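Local coordinates for protein C-glycoside 3-oxidase (Microbacterium trichothecenolyticum, PDB 7DVE) that oxidises the C3 hydroxyl of the sugar in C-glycosides such as isoorientin and mangiferin, using FAD and reducing molecular oxygen to hydrogen peroxide, at residues His53-Asn56 / Glu62-His65; Arg92-Thr97 / Leu439-His444; Ser118-Val121 / Ala126-Thr129. All blocks are in the same frame, centred on the assembly; numbering follows the deposited sequence.

Contact 1 of 3, residues His53-Asn56 / Glu62-His65; sequences HVKN and ERAH
Arg63, reaching out from helix 60-69, lies across the backbone of Val54 and Lys55, which belong to a short 3-10 turn in the loop leading to that helix. This helix-on-turn packing shows how one long side chain can join two neighbouring elements without a direct hydrogen bond between 53-56 and 62-65.

The van der Waals part comes first. With CG anti to the backbone N (chi1 -168°), the Arg63 chain runs out from the helix and brings CG to 3.6 Å from Val54 O, before a bend at chi3 swings the guanidinium over Lys55. There one face of the flat group settles on Lys55 CA, 3.9 Å above the plane and over its centre. The Lys55 side chain crosses that of Arg63 obliquely, its CD 3.9 Å from Arg63 NH1.

Polar contacts serve the turn and the arginine separately. Arg63 NE donates to Ile57 O, in the link between the segments. Lys55 N donates almost straight to His53 ND1, in the ring plane, while His53 O accepts from both Asn56 N and Asn56 ND2, a double grip that fixes the turn.

Both long side chains are probably positively charged, so electrostatics should disfavour a closer approach of their ends. These stay apart, with Lys55 NZ 5.1 Å from Arg63 NH1.

Contact 2 of 3, residues Arg92-Thr97 / Leu439-His444; sequences RARPGT and LGASLH. With FAD (flavin-adenine dinucleotide), chain C.
Arg94 and Leu443 meet from opposite directions beside the dimethylbenzene end of the flavin, and the pair illustrates how a guanidinium can be held by its edge and covered on its face at once. The tight side is built on Leu443. Its CD1 sits over one face of the Arg94 guanidinium, 3.5 Å from NH1 and offset toward the rim, and the same methyl lies 3.3 Å from FAD C8. The leucine is thus wedged between the arginine and the isoalloxazine. It closes a type I turn starting at Gly440 and has left-handed backbone angles; Thr97 adds CG2 beside the flavin methyl C8M.

At its edge, the guanidinium binds the same turn. Arg94 NH2 donates to Ala441 O at 2.7 Å, with an N-H...O angle of 169°, in the guanidinium plane and on a lone pair of the carbonyl. Chi3 at -87° bends the chain, turning the edge of the group toward this oxygen. On its own side, Arg94 O accepts from both Thr97 N and Thr97 OG1, which pins the type II turn from which the arginine springs.

The looser side is wet. A water in the guanidinium plane donates to Ala441 O (2.9 Å) and accepts from NH1, though that second bond is modelled short. NH1 also donates to Pro352 O.

Next along the chain is His444, the inferred proton acceptor of this GMC oxidoreductase, with NE2 3.8 Å from FAD N1 and ND1 hydrogen-bonded to Gln298 OE1. The acceptors named here for the guanidinium are neutral carbonyls and a water, so its positive charge may be felt at the nearby benzenoid rim of the flavin.

Contact 3 of 3, residues Ser118-Val121 / Ala126-Thr129; sequences SSNV and AHWT. With FAD (flavin-adenine dinucleotide), chain C.
The His127 ring and the Asn120 amide meet nearly at right angles, their planes 86° apart. One face of the imidazole carries Ala126 CB, 3.8 Å above the plane and toward the rim, while Asn120 OD1 stands at the ring edge. There His127 NE2 donates to OD1 at 3.1 Å, in the ring plane, yet the NE2 donor lies above the carbonyl plane of the amide, not on a lone pair. Asn120 CG, set between its backbone N and carbonyl carbon (chi1 58°), points the amide at the histidine, and ND2 donates to Val121 O and Gly123 O, fixing its rotation. The same ND2 packs on Ala126 CB. Ser118 OG, bonded to Gly96 O, comes obliquely to within 3.5 Å of His127 CD2.

Beyond the histidine, the chain passes along the isoalloxazine. Trp128 CB rests 3.3 Å from FAD C9A, and the indole meets the flavin by its edge, with CE3 3.5 Å from N1. Thr129 OG1 donates to FAD N5 at 3.1 Å. At the other end, Ser118 O and Asn120 O approach the adenosine ribose hydroxyls. Two loop segments cross-linked by one histidine-asparagine bond thus reach both the flavin and the adenosine ribose of the cofactor, forming part of the extended FAD-binding site of a GMC oxidoreductase.

Contacts 2 and 3 are buried and share the FAD, whereas contact 1 lies farther out, about 19 Å from the centre of the chain, and is partly buried. On the isoalloxazine, Leu443 and His444 lie on one face and Trp128 on the other, so the two inner contacts sandwich it between them. They also touch through 92-97 and 118-121, where Thr97 CG2 packs on Ser118 OG. Contact 1 backs contact 3: His53 NE2 reaches Trp128 O and Val54 N reaches Ala126 O. The chemistry follows the depth. In the outer contact an arginine spreads over backbone without a hydrogen bond across the segments, while inside each contact is joined by a single directed side-chain hydrogen bond, from guanidinium to carbonyl or from imidazole to amide.

Contact 1 of 3, residues His53-Asn56 / Glu62-His65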
loop_
_atom_site.group_PDB
_atom_site.type_symbol
_atom_site.label_atom_id
_atom_site.label_comp_id
_atom_site.label_asym_id
_atom_site.label_seq_id
_atom_site.Cartn_x
_atom_site.Cartn_y
_atom_site.Cartn_z
ATOM N N HIS A 53 -3.782 -10.058 -8.948
ATOM C CA HIS A 53 -4.077 -8.767 -9.568
ATOM C C HIS A 53 -5.166 -8.910 -10.630
ATOM O O HIS A 53 -5.209 -9.895 -11.366
ATOM C CB HIS A 53 -2.815 -8.164 -10.197
ATOM C CG HIS A 53 -2.908 -6.685 -10.420
ATOM N ND1 HIS A 53 -3.639 -6.134 -11.453
ATOM C CD2 HIS A 53 -2.394 -5.638 -9.722
ATOM C CE1 HIS A 53 -3.563 -4.814 -11.388
ATOM N NE2 HIS A 53 -2.804 -4.487 -10.355
ATOM N N VAL A 54 -6.046 -7.911 -10.722
ATOM C CA VAL A 54 -7.102 -7.964 -11.733
ATOM C C VAL A 54 -6.522 -8.068 -13.147
ATOM O O VAL A 54 -7.131 -8.680 -14.021
ATOM C CB VAL A 54 -8.071 -6.767 -11.587
ATOM C CG1 VAL A 54 -8.785 -6.805 -10.215
ATOM C CG2 VAL A 54 -7.367 -5.406 -11.810
ATOM N N LYS A 55 -5.328 -7.539 -13.395
ATOM C CA LYS A 55 -4.786 -7.691 -14.745
ATOM C C LYS A 55 -4.417 -9.138 -15.098
ATOM O O LYS A 55 -3.930 -9.396 -16.208
ATOM C CB LYS A 55 -3.566 -6.800 -14.912
ATOM C CG LYS A 55 -3.860 -5.307 -14.793
ATOM C CD LYS A 55 -3.111 -4.508 -15.868
ATOM C CE LYS A 55 -3.527 -3.050 -15.845
ATOM N NZ LYS A 55 -2.536 -2.233 -16.586
ATOM N N ASN A 56 -4.610 -10.090 -14.189
ATOM C CA ASN A 56 -4.552 -11.491 -14.563
ATOM C C ASN A 56 -5.776 -11.940 -15.344
ATOM O O ASN A 56 -5.760 -13.042 -15.893
ATOM C CB ASN A 56 -4.411 -12.365 -13.318
ATOM C CG ASN A 56 -3.011 -12.394 -12.792
ATOM O OD1 ASN A 56 -2.123 -13.032 -13.377
ATOM N ND2 ASN A 56 -2.792 -11.709 -11.665
ATOM N N GLU A 62 -15.120 -9.257 -17.559
ATOM C CA GLU A 62 -14.855 -9.846 -16.252
ATOM C C GLU A 62 -13.879 -8.994 -15.453
ATOM O O GLU A 62 -14.014 -8.882 -14.233
ATOM C CB GLU A 62 -14.315 -11.267 -16.412
ATOM C CG GLU A 62 -15.391 -12.332 -16.456
ATOM C CD GLU A 62 -14.864 -13.666 -16.956
ATOM O OE1 GLU A 62 -15.626 -14.394 -17.646
ATOM O OE2 GLU A 62 -13.689 -13.983 -16.650
ATOM N N ARG A 63 -12.892 -8.382 -16.123
ATOM C CA ARG A 63 -11.914 -7.556 -15.418
ATOM C C ARG A 63 -12.566 -6.304 -14.854
ATOM O O ARG A 63 -12.348 -5.940 -13.687
ATOM C CB ARG A 63 -10.753 -7.181 -16.349
ATOM C CG ARG A 63 -9.557 -6.575 -15.602
ATOM C CD ARG A 63 -8.530 -5.947 -16.506
ATOM N NE ARG A 63 -7.752 -6.946 -17.231
ATOM C CZ ARG A 63 -6.693 -6.671 -17.985
ATOM N NH1 ARG A 63 -6.191 -5.447 -18.047
ATOM N NH2 ARG A 63 -6.126 -7.648 -18.694
ATOM N N ALA A 64 -13.359 -5.623 -15.678
ATOM C CA ALA A 64 -14.110 -4.477 -15.184
ATOM C C ALA A 64 -15.032 -4.884 -14.046
ATOM O O ALA A 64 -15.210 -4.118 -13.088
ATOM C CB ALA A 64 -14.899 -3.837 -16.327
ATOM N N HIS A 65 -15.577 -6.105 -14.098
ATOM C CA HIS A 65 -16.458 -6.574 -13.032
ATOM C C HIS A 65 -15.694 -6.820 -11.732
ATOM O O HIS A 65 -16.177 -6.479 -10.647
ATOM C CB HIS A 65 -17.177 -7.839 -13.477
ATOM C CG HIS A 65 -18.355 -8.202 -12.628
ATOM N ND1 HIS A 65 -19.233 -7.263 -12.128
ATOM C CD2 HIS A 65 -18.822 -9.407 -12.223
ATOM C CE1 HIS A 65 -20.178 -7.873 -11.436
ATOM N NE2 HIS A 65 -19.956 -9.174 -11.485
#

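Contact 2 of 3, residues Arg92-Thr97 / Leu439-His444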
loop_
_atom_site.group_PDB
_atom_site.type_symbol
_atom_site.label_atom_id
_atom_site.label_comp_id
_atom_site.label_asym_id
_atom_site.label_seq_id
_atom_site.Cartn_x
_atom_site.Cartn_y
_atom_site.Cartn_z
ATOM N N ARG A 92 -13.503 11.801 -8.235
ATOM C CA ARG A 92 -13.660 10.453 -8.783
ATOM C C ARG A 92 -12.617 9.472 -8.245
ATOM O O ARG A 92 -11.444 9.815 -8.093
ATOM C CB ARG A 92 -13.557 10.480 -10.312
ATOM C CG ARG A 92 -14.880 10.564 -11.048
ATOM C CD ARG A 92 -14.780 9.950 -12.433
ATOM N NE ARG A 92 -16.028 9.309 -12.844
ATOM C CZ ARG A 92 -16.427 8.110 -12.437
ATOM N NH1 ARG A 92 -15.702 7.385 -11.595
ATOM N NH2 ARG A 92 -17.583 7.625 -12.885
ATOM N N ALA A 93 -13.040 8.234 -8.009
ATOM C CA ALA A 93 -12.153 7.159 -7.592
ATOM C C ALA A 93 -11.675 6.348 -8.794
ATOM O O ALA A 93 -12.446 6.090 -9.728
ATOM C CB ALA A 93 -12.869 6.231 -6.607
ATOM N N ARG A 94 -10.403 5.946 -8.761
ATOM C CA ARG A 94 -9.868 5.011 -9.740
ATOM C C ARG A 94 -10.624 3.688 -9.666
ATOM O O ARG A 94 -11.072 3.289 -8.586
ATOM C CB ARG A 94 -8.396 4.733 -9.466
ATOM C CG ARG A 94 -7.452 5.683 -10.124
ATOM C CD ARG A 94 -6.213 5.716 -9.282
ATOM N NE ARG A 94 -6.298 6.703 -8.210
ATOM C CZ ARG A 94 -5.237 7.201 -7.590
ATOM N NH1 ARG A 94 -4.007 6.821 -7.919
ATOM N NH2 ARG A 94 -5.417 8.084 -6.608
ATOM N N PRO A 95 -10.761 2.979 -10.793
ATOM C CA PRO A 95 -11.430 1.667 -10.764
ATOM C C PRO A 95 -10.785 0.736 -9.752
ATOM O O PRO A 95 -9.577 0.759 -9.554
ATOM C CB PRO A 95 -11.278 1.146 -12.201
ATOM C CG PRO A 95 -10.617 2.273 -13.009
ATOM C CD PRO A 95 -10.605 3.503 -12.166
ATOM N N GLY A 96 -11.613 -0.054 -9.077
ATOM C CA GLY A 96 -11.157 -0.912 -8.012
ATOM C C GLY A 96 -11.069 -0.258 -6.647
ATOM O O GLY A 96 -10.696 -0.928 -5.680
ATOM N N THR A 97 -11.370 1.028 -6.535
ATOM C CA THR A 97 -11.325 1.725 -5.258
ATOM C C THR A 97 -12.591 2.563 -5.093
ATOM O O THR A 97 -13.343 2.781 -6.043
ATOM C CB THR A 97 -10.098 2.630 -5.132
ATOM O OG1 THR A 97 -10.281 3.784 -5.961
ATOM C CG2 THR A 97 -8.846 1.911 -5.539
ATOM N N LEU A 439 -5.357 15.952 -2.628
ATOM C CA LEU A 439 -4.800 15.267 -1.475
ATOM C C LEU A 439 -5.502 13.936 -1.256
ATOM O O LEU A 439 -6.716 13.817 -1.446
ATOM C CB LEU A 439 -4.898 16.142 -0.230
ATOM C CG LEU A 439 -4.115 17.441 -0.431
ATOM C CD1 LEU A 439 -4.283 18.396 0.750
ATOM C CD2 LEU A 439 -2.648 17.152 -0.692
ATOM N N GLY A 440 -4.714 12.926 -0.879
ATOM C CA GLY A 440 -5.182 11.562 -0.834
ATOM C C GLY A 440 -4.910 10.781 -2.097
ATOM O O GLY A 440 -4.979 9.545 -2.074
ATOM N N ALA A 441 -4.583 11.460 -3.196
ATOM C CA ALA A 441 -4.391 10.774 -4.460
ATOM C C ALA A 441 -3.242 9.774 -4.420
ATOM O O ALA A 441 -3.269 8.817 -5.183
ATOM C CB ALA A 441 -4.151 11.784 -5.572
ATOM N N SER A 442 -2.242 9.960 -3.545
ATOM C CA SER A 442 -1.112 9.032 -3.521
ATOM C C SER A 442 -1.507 7.636 -3.050
ATOM O O SER A 442 -0.788 6.680 -3.338
ATOM C CB SER A 442 0.022 9.569 -2.623
ATOM O OG SER A 442 -0.280 9.418 -1.244
ATOM N N LEU A 443 -2.635 7.504 -2.345
ATOM C CA LEU A 443 -3.080 6.264 -1.715
ATOM C C LEU A 443 -2.047 5.694 -0.762
ATOM O O LEU A 443 -2.103 4.510 -0.438
ATOM C CB LEU A 443 -3.459 5.204 -2.739
ATOM C CG LEU A 443 -4.265 5.699 -3.934
ATOM C CD1 LEU A 443 -4.045 4.727 -5.075
ATOM C CD2 LEU A 443 -5.730 5.825 -3.581
ATOM N N HIS A 444 -1.104 6.519 -0.310
ATOM C CA HIS A 444 -0.095 6.152 0.684
ATOM C C HIS A 444 -0.432 6.895 1.975
ATOM O O HIS A 444 -0.073 8.064 2.142
ATOM C CB HIS A 444 1.304 6.521 0.190
ATOM C CG HIS A 444 1.631 5.981 -1.162
ATOM N ND1 HIS A 444 2.719 6.416 -1.888
ATOM C CD2 HIS A 444 1.055 4.996 -1.898
ATOM C CE1 HIS A 444 2.777 5.749 -3.030
ATOM N NE2 HIS A 444 1.788 4.876 -3.055
HETATM P PA FAD C . -4.949 -2.897 1.936
HETATM O O1A FAD C . -5.984 -1.836 1.877
HETATM O O2A FAD C . -4.123 -3.159 0.734
HETATM O O5B FAD C . -5.795 -4.194 2.387
HETATM C C5B FAD C . -6.589 -4.128 3.575
HETATM C C4B FAD C . -7.742 -5.094 3.475
HETATM O O4B FAD C . -8.438 -5.002 4.753
HETATM C C3B FAD C . -8.762 -4.635 2.413
HETATM O O3B FAD C . -9.014 -5.740 1.523
HETATM C C2B FAD C . -9.995 -4.342 3.281
HETATM O O2B FAD C . -11.211 -4.702 2.619
HETATM C C1B FAD C . -9.801 -5.271 4.461
HETATM N N9A FAD C . -10.634 -4.828 5.638
HETATM C C8A FAD C . -10.593 -3.564 6.092
HETATM N N7A FAD C . -11.418 -3.465 7.140
HETATM C C5A FAD C . -11.982 -4.658 7.341
HETATM C C6A FAD C . -12.856 -5.078 8.265
HETATM N N6A FAD C . -13.266 -4.166 9.146
HETATM N N1A FAD C . -13.301 -6.349 8.314
HETATM C C2A FAD C . -12.822 -7.246 7.357
HETATM N N3A FAD C . -11.894 -6.788 6.403
HETATM C C4A FAD C . -11.494 -5.505 6.415
HETATM N N1 FAD C . 1.800 1.100 -3.181
HETATM C C2 FAD C . 3.170 0.996 -3.348
HETATM O O2 FAD C . 3.850 0.746 -2.359
HETATM N N3 FAD C . 3.747 1.188 -4.614
HETATM C C4 FAD C . 2.923 1.439 -5.733
HETATM O O4 FAD C . 3.439 1.583 -6.846
HETATM C C4X FAD C . 1.548 1.540 -5.547
HETATM N N5 FAD C . 0.704 1.837 -6.566
HETATM C C5X FAD C . -0.645 1.788 -6.364
HETATM C C6 FAD C . -1.542 1.952 -7.436
HETATM C C7 FAD C . -2.919 1.850 -7.269
HETATM C C7M FAD C . -3.878 2.027 -8.473
HETATM C C8 FAD C . -3.432 1.586 -5.998
HETATM C C8M FAD C . -4.956 1.474 -5.799
HETATM C C9 FAD C . -2.549 1.429 -4.921
HETATM C C9A FAD C . -1.156 1.535 -5.090
HETATM N N10 FAD C . -0.301 1.403 -4.051
HETATM C C10 FAD C . 1.015 1.362 -4.268
HETATM C "C1'" FAD C . -0.759 1.266 -2.639
HETATM C "C2'" FAD C . -0.826 -0.172 -2.109
HETATM O "O2'" FAD C . -1.872 -0.865 -2.812
HETATM C "C3'" FAD C . -1.058 -0.174 -0.561
HETATM O "O3'" FAD C . 0.030 0.493 0.094
HETATM C "C4'" FAD C . -1.083 -1.598 -0.004
HETATM O "O4'" FAD C . -2.102 -2.344 -0.652
HETATM C "C5'" FAD C . -1.372 -1.575 1.522
HETATM O "O5'" FAD C . -1.615 -2.912 2.006
HETATM P P FAD C . -2.468 -3.241 3.341
HETATM O O1P FAD C . -2.766 -4.694 3.470
HETATM O O2P FAD C . -1.756 -2.548 4.435
HETATM O O3P FAD C . -3.953 -2.621 3.166
HETATM O O HOH W 1 -1.729 7.817 -7.488
#

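Contact 3 of 3, residues Ser118-Val121 / Ala126-Thr129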
loop_
_atom_site.group_PDB
_atom_site.type_symbol
_atom_site.label_atom_id
_atom_site.label_comp_id
_atom_site.label_asym_id
_atom_site.label_seq_id
_atom_site.Cartn_x
_atom_site.Cartn_y
_atom_site.Cartn_z
ATOM N N SER A 118 -10.029 -0.046 -0.958
ATOM C CA SER A 118 -10.433 -1.221 -1.732
ATOM C C SER A 118 -10.982 -2.275 -0.777
ATOM O O SER A 118 -10.437 -2.479 0.305
ATOM C CB SER A 118 -9.266 -1.847 -2.533
ATOM O OG SER A 118 -8.855 -1.018 -3.600
ATOM N N SER A 119 -12.043 -2.963 -1.181
ATOM C CA SER A 119 -12.661 -4.001 -0.351
ATOM C C SER A 119 -12.750 -5.269 -1.192
ATOM O O SER A 119 -13.695 -5.431 -1.973
ATOM C CB SER A 119 -14.032 -3.571 0.145
ATOM O OG SER A 119 -13.910 -2.702 1.261
ATOM N N ASN A 120 -11.767 -6.158 -1.030
ATOM C CA ASN A 120 -11.649 -7.368 -1.847
ATOM C C ASN A 120 -10.505 -8.215 -1.310
ATOM O O ASN A 120 -9.654 -7.729 -0.561
ATOM C CB ASN A 120 -11.416 -7.030 -3.318
ATOM C CG ASN A 120 -10.168 -6.184 -3.527
ATOM O OD1 ASN A 120 -10.245 -4.948 -3.592
ATOM N ND2 ASN A 120 -9.001 -6.847 -3.634
ATOM N N VAL A 121 -10.498 -9.495 -1.680
ATOM C CA VAL A 121 -9.360 -10.334 -1.316
ATOM C C VAL A 121 -8.151 -9.854 -2.105
ATOM O O VAL A 121 -8.231 -9.636 -3.318
ATOM C CB VAL A 121 -9.683 -11.822 -1.538
ATOM C CG1 VAL A 121 -8.436 -12.702 -1.338
ATOM C CG2 VAL A 121 -10.778 -12.267 -0.538
ATOM N N ALA A 126 -4.593 -5.800 -5.178
ATOM C CA ALA A 126 -5.167 -6.373 -6.388
ATOM C C ALA A 126 -5.240 -5.361 -7.524
ATOM O O ALA A 126 -5.554 -5.745 -8.659
ATOM C CB ALA A 126 -6.555 -6.936 -6.129
ATOM N N HIS A 127 -4.914 -4.097 -7.252
ATOM C CA HIS A 127 -5.108 -3.015 -8.204
ATOM C C HIS A 127 -3.896 -2.116 -8.357
ATOM O O HIS A 127 -3.960 -1.173 -9.154
ATOM C CB HIS A 127 -6.298 -2.124 -7.784
ATOM C CG HIS A 127 -7.512 -2.887 -7.375
ATOM N ND1 HIS A 127 -8.436 -3.350 -8.287
ATOM C CD2 HIS A 127 -7.947 -3.288 -6.159
ATOM C CE1 HIS A 127 -9.396 -3.995 -7.647
ATOM N NE2 HIS A 127 -9.127 -3.964 -6.355
ATOM N N TRP A 128 -2.826 -2.338 -7.592
ATOM C CA TRP A 128 -1.738 -1.377 -7.488
ATOM C C TRP A 128 -0.803 -1.471 -8.694
ATOM O O TRP A 128 -0.983 -2.302 -9.589
ATOM C CB TRP A 128 -0.974 -1.570 -6.180
ATOM C CG TRP A 128 -0.124 -2.817 -6.071
ATOM C CD1 TRP A 128 -0.310 -4.023 -6.713
ATOM C CD2 TRP A 128 1.044 -2.979 -5.256
ATOM N NE1 TRP A 128 0.663 -4.926 -6.324
ATOM C CE2 TRP A 128 1.512 -4.310 -5.442
ATOM C CE3 TRP A 128 1.739 -2.136 -4.390
ATOM C CZ2 TRP A 128 2.649 -4.804 -4.789
ATOM C CZ3 TRP A 128 2.871 -2.636 -3.741
ATOM C CH2 TRP A 128 3.313 -3.951 -3.949
ATOM N N THR A 129 0.218 -0.595 -8.719
ATOM C CA THR A 129 1.236 -0.601 -9.772
ATOM C C THR A 129 2.620 -0.983 -9.248
ATOM O O THR A 129 3.633 -0.632 -9.863
ATOM C CB THR A 129 1.308 0.751 -10.486
ATOM O OG1 THR A 129 1.580 1.764 -9.529
ATOM C CG2 THR A 129 0.016 1.066 -11.231
HETATM P PA FAD C . -4.949 -2.897 1.936
HETATM O O1A FAD C . -5.984 -1.836 1.877
HETATM O O2A FAD C . -4.123 -3.159 0.734
HETATM O O5B FAD C . -5.795 -4.194 2.387
HETATM C C5B FAD C . -6.589 -4.128 3.575
HETATM C C4B FAD C . -7.742 -5.094 3.475
HETATM O O4B FAD C . -8.438 -5.002 4.753
HETATM C C3B FAD C . -8.762 -4.635 2.413
HETATM O O3B FAD C . -9.014 -5.740 1.523
HETATM C C2B FAD C . -9.995 -4.342 3.281
HETATM O O2B FAD C . -11.211 -4.702 2.619
HETATM C C1B FAD C . -9.801 -5.271 4.461
HETATM N N9A FAD C . -10.634 -4.828 5.638
HETATM C C8A FAD C . -10.593 -3.564 6.092
HETATM N N7A FAD C . -11.418 -3.465 7.140
HETATM C C5A FAD C . -11.982 -4.658 7.341
HETATM C C6A FAD C . -12.856 -5.078 8.265
HETATM N N6A FAD C . -13.266 -4.166 9.146
HETATM N N1A FAD C . -13.301 -6.349 8.314
HETATM C C2A FAD C . -12.822 -7.246 7.357
HETATM N N3A FAD C . -11.894 -6.788 6.403
HETATM C C4A FAD C . -11.494 -5.505 6.415
HETATM N N1 FAD C . 1.800 1.100 -3.181
HETATM C C2 FAD C . 3.170 0.996 -3.348
HETATM O O2 FAD C . 3.850 0.746 -2.359
HETATM N N3 FAD C . 3.747 1.188 -4.614
HETATM C C4 FAD C . 2.923 1.439 -5.733
HETATM O O4 FAD C . 3.439 1.583 -6.846
HETATM C C4X FAD C . 1.548 1.540 -5.547
HETATM N N5 FAD C . 0.704 1.837 -6.566
HETATM C C5X FAD C . -0.645 1.788 -6.364
HETATM C C6 FAD C . -1.542 1.952 -7.436
HETATM C C7 FAD C . -2.919 1.850 -7.269
HETATM C C7M FAD C . -3.878 2.027 -8.473
HETATM C C8 FAD C . -3.432 1.586 -5.998
HETATM C C8M FAD C . -4.956 1.474 -5.799
HETATM C C9 FAD C . -2.549 1.429 -4.921
HETATM C C9A FAD C . -1.156 1.535 -5.090
HETATM N N10 FAD C . -0.301 1.403 -4.051
HETATM C C10 FAD C . 1.015 1.362 -4.268
HETATM C "C1'" FAD C . -0.759 1.266 -2.639
HETATM C "C2'" FAD C . -0.826 -0.172 -2.109
HETATM O "O2'" FAD C . -1.872 -0.865 -2.812
HETATM C "C3'" FAD C . -1.058 -0.174 -0.561
HETATM O "O3'" FAD C . 0.030 0.493 0.094
HETATM C "C4'" FAD C . -1.083 -1.598 -0.004
HETATM O "O4'" FAD C . -2.102 -2.344 -0.652
HETATM C "C5'" FAD C . -1.372 -1.575 1.522
HETATM O "O5'" FAD C . -1.615 -2.912 2.006
HETATM P P FAD C . -2.468 -3.241 3.341
HETATM O O1P FAD C . -2.766 -4.694 3.470
HETATM O O2P FAD C . -1.756 -2.548 4.435
HETATM O O3P FAD C . -3.953 -2.621 3.166
#